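Local atomic coordinates of MarR family transcriptional regulator (Peptoclostridium difficile, PDB entry 5ERI), a protein that probably binds DNA as a dimeric, MarR-type winged helix-turn-helix regulator of transcription. Residues 62-67 and 111-116. Numbering follows the deposited sequence.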
ATOM      1  N   THR A  62      -3.822   5.714  14.586  1.00 45.16           N
ATOM      2  CA  THR A  62      -2.884   6.825  14.813  1.00 42.10           C
ATOM      3  C   THR A  62      -3.482   8.139  14.400  1.00 40.78           C
ATOM      4  O   THR A  62      -3.269   9.140  15.080  1.00 45.50           O
ATOM      5  CB  THR A  62      -1.514   6.657  14.086  1.00 42.33           C
ATOM      6  OG1 THR A  62      -1.715   6.672  12.688  1.00 49.29           O
ATOM      7  CG2 THR A  62      -0.868   5.350  14.394  1.00 46.80           C
ATOM      8  N   ARG A  63      -4.182   8.172  13.263  1.00 40.10           N
ATOM      9  CA  ARG A  63      -4.787   9.432  12.851  1.00 40.70           C
ATOM     10  C   ARG A  63      -5.870   9.928  13.788  1.00 42.58           C
ATOM     11  O   ARG A  63      -6.040  11.157  13.999  1.00 50.80           O
ATOM     12  CB  ARG A  63      -5.360   9.354  11.465  1.00 38.92           C
ATOM     13  CG  ARG A  63      -4.377   8.992  10.398  1.00 48.20           C
ATOM     14  CD  ARG A  63      -3.040   9.728  10.497  1.00 52.96           C
ATOM     15  NE  ARG A  63      -2.026   8.892   9.891  1.00 47.68           N
ATOM     16  CZ  ARG A  63      -1.549   9.051   8.694  1.00 50.56           C
ATOM     17  NH1 ARG A  63      -1.933  10.092   7.960  1.00 62.27           N
ATOM     18  NH2 ARG A  63      -0.649   8.174   8.238  1.00 57.41           N
ATOM     19  N   ILE A  64      -6.616   8.984  14.354  1.00 48.59           N
ATOM     20  CA  ILE A  64      -7.616   9.318  15.345  1.00 44.13           C
ATOM     21  C   ILE A  64      -6.941   9.853  16.610  1.00 44.37           C
ATOM     22  O   ILE A  64      -7.299  10.906  17.108  1.00 42.47           O
ATOM     23  CB  ILE A  64      -8.537   8.135  15.605  1.00 44.19           C
ATOM     24  CG1 ILE A  64      -9.458   7.963  14.404  1.00 44.19           C
ATOM     25  CG2 ILE A  64      -9.390   8.373  16.814  1.00 44.70           C
ATOM     26  CD1 ILE A  64     -10.140   6.611  14.338  1.00 48.55           C
ATOM     27  N   CYS A  65      -5.933   9.163  17.116  1.00 49.00           N
ATOM     28  CA  CYS A  65      -5.211   9.699  18.279  1.00 49.68           C
ATOM     29  C   CYS A  65      -4.564  11.060  18.047  1.00 53.11           C
ATOM     30  O   CYS A  65      -4.532  11.901  18.952  1.00 51.42           O
ATOM     31  CB  CYS A  65      -4.133   8.757  18.712  1.00 47.43           C
ATOM     32  SG  CYS A  65      -4.738   7.149  19.278  1.00 56.27           S
ATOM     33  N   GLU A  66      -4.022  11.276  16.849  1.00 45.54           N
ATOM     34  CA  GLU A  66      -3.365  12.538  16.555  1.00 44.73           C
ATOM     35  C   GLU A  66      -4.343  13.659  16.302  1.00 54.80           C
ATOM     36  O   GLU A  66      -3.955  14.837  16.453  1.00 47.56           O
ATOM     37  CB  GLU A  66      -2.442  12.385  15.319  1.00 41.65           C
ATOM     38  CG  GLU A  66      -1.191  11.571  15.659  1.00 41.55           C
ATOM     39  CD  GLU A  66      -0.579  10.883  14.463  1.00 40.58           C
ATOM     40  OE1 GLU A  66      -1.022  11.167  13.309  1.00 41.20           O
ATOM     41  OE2 GLU A  66       0.377  10.130  14.728  1.00 43.48           O
ATOM     42  N   ASN A  67      -5.573  13.314  15.886  1.00 51.52           N
ATOM     43  CA  ASN A  67      -6.603  14.336  15.589  1.00 47.21           C
ATOM     44  C   ASN A  67      -7.980  14.043  16.265  1.00 54.86           C
ATOM     45  O   ASN A  67      -9.006  13.787  15.581  1.00 52.98           O
ATOM     46  CB  ASN A  67      -6.821  14.466  14.088  1.00 48.05           C
ATOM     47  CG  ASN A  67      -5.537  14.706  13.302  1.00 56.90           C
ATOM     48  OD1 ASN A  67      -5.176  15.873  13.060  1.00 55.21           O
ATOM     49  ND2 ASN A  67      -4.838  13.592  12.874  1.00 51.18           N
ATOM     50  N   TYR A 111     -20.018  11.577  12.234  1.00 53.64           N
ATOM     51  CA  TYR A 111     -19.623  11.063  13.529  1.00 50.67           C
ATOM     52  C   TYR A 111     -18.297  11.678  13.834  1.00 53.09           C
ATOM     53  O   TYR A 111     -17.496  11.837  12.941  1.00 59.36           O
ATOM     54  CB  TYR A 111     -19.434   9.524  13.496  1.00 58.53           C
ATOM     55  CG  TYR A 111     -20.693   8.696  13.451  1.00 69.00           C
ATOM     56  CD1 TYR A 111     -21.381   8.424  14.624  1.00 72.93           C
ATOM     57  CD2 TYR A 111     -21.209   8.182  12.235  1.00 76.90           C
ATOM     58  CE1 TYR A 111     -22.549   7.676  14.619  1.00 81.87           C
ATOM     59  CE2 TYR A 111     -22.381   7.410  12.218  1.00 78.57           C
ATOM     60  CZ  TYR A 111     -23.050   7.161  13.414  1.00 83.59           C
ATOM     61  OH  TYR A 111     -24.213   6.400  13.474  1.00 79.51           O
ATOM     62  N   ASN A 112     -18.033  11.957  15.100  1.00 47.84           N
ATOM     63  CA  ASN A 112     -16.746  12.335  15.516  1.00 47.43           C
ATOM     64  C   ASN A 112     -16.099  11.147  16.111  1.00 49.44           C
ATOM     65  O   ASN A 112     -16.668  10.495  16.983  1.00 57.73           O
ATOM     66  CB  ASN A 112     -16.817  13.482  16.538  1.00 52.23           C
ATOM     67  CG  ASN A 112     -17.710  14.606  16.051  1.00 55.53           C
ATOM     68  OD1 ASN A 112     -17.659  14.968  14.878  1.00 57.35           O
ATOM     69  ND2 ASN A 112     -18.630  15.060  16.904  1.00 67.28           N
ATOM     70  N   LEU A 113     -14.860  10.906  15.692  1.00 46.89           N
ATOM     71  CA  LEU A 113     -14.066   9.807  16.248  1.00 46.30           C
ATOM     72  C   LEU A 113     -13.125  10.303  17.280  1.00 40.33           C
ATOM     73  O   LEU A 113     -12.412  11.263  17.050  1.00 48.42           O
ATOM     74  CB  LEU A 113     -13.264   9.063  15.129  1.00 45.42           C
ATOM     75  CG  LEU A 113     -14.112   8.777  13.872  1.00 44.85           C
ATOM     76  CD1 LEU A 113     -13.255   8.534  12.657  1.00 48.60           C
ATOM     77  CD2 LEU A 113     -15.066   7.633  14.153  1.00 48.87           C
ATOM     78  N   THR A 114     -13.004   9.525  18.335  1.00 40.39           N
ATOM     79  CA  THR A 114     -12.204   9.825  19.463  1.00 46.75           C
ATOM     80  C   THR A 114     -11.508   8.568  19.937  1.00 48.34           C
ATOM     81  O   THR A 114     -12.075   7.482  19.847  1.00 52.49           O
ATOM     82  CB  THR A 114     -13.181  10.369  20.533  1.00 58.13           C
ATOM     83  OG1 THR A 114     -12.816  11.717  20.802  1.00 62.65           O
ATOM     84  CG2 THR A 114     -13.212   9.557  21.821  1.00 66.93           C
ATOM     85  N   PRO A 115     -10.272   8.702  20.473  1.00 50.20           N
ATOM     86  CA  PRO A 115      -9.585   7.525  20.997  1.00 50.97           C
ATOM     87  C   PRO A 115     -10.076   7.205  22.398  1.00 59.50           C
ATOM     88  O   PRO A 115     -10.395   8.138  23.153  1.00 50.94           O
ATOM     89  CB  PRO A 115      -8.119   7.985  21.067  1.00 47.66           C
ATOM     90  CG  PRO A 115      -8.191   9.479  21.351  1.00 43.32           C
ATOM     91  CD  PRO A 115      -9.440   9.917  20.605  1.00 52.77           C
ATOM     92  N   THR A 116     -10.084   5.917  22.741  1.00 61.78           N
ATOM     93  CA  THR A 116     -10.386   5.486  24.080  1.00 57.34           C
ATOM     94  C   THR A 116      -9.099   5.419  24.883  1.00 71.94           C
ATOM     95  O   THR A 116      -7.993   5.449  24.287  1.00 58.70           O
ATOM     96  CB  THR A 116     -10.996   4.084  24.076  1.00 57.23           C
ATOM     97  OG1 THR A 116     -10.042   3.140  23.523  1.00 52.81           O
ATOM     98  CG2 THR A 116     -12.288   4.102  23.283  1.00 58.16           C
TER
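In the winged helix-turn-helix domain of this MarR-family protein, Ile64, Cys65, Leu113 and Pro115 pack the last turn of helix 57-66 against strand 111-115, a strand of the wing. Helix and strand run almost at right angles (91°), their axes 7.1 Å apart at the closest. Ile64 reaches the strand with both branches. With CG1 anti to its carbonyl carbon (chi1 -73°), that arm crosses the Leu113 side chain obliquely: CG1 lies 4.0 Å from Leu113 CB, and CD1 is 4.0 Å from Leu113 CD1. The other branch, CG2, rests on the strand backbone, 3.8 Å from Pro115 N, and also meets the CD corner of the proline ring. At another corner of the ring, on the same helix-facing side, Cys65 SG touches Pro115 CB at 3.9 Å. Where the helix ends, Asn67 folds back: ND2 donates to Arg63 O (2.9 Å) in the carbonyl plane, and the backbone N of Asn67 bonds to the same oxygen. Ile90 of helix 83-95 touches both Ile64 and Leu113, and Val99 of the adjacent strand also meets Ile64. Leu113 additionally packs on Leu72 of helix 72-79, whereas Cys65 borders Ser119 and Tyr123 of helix 117-138.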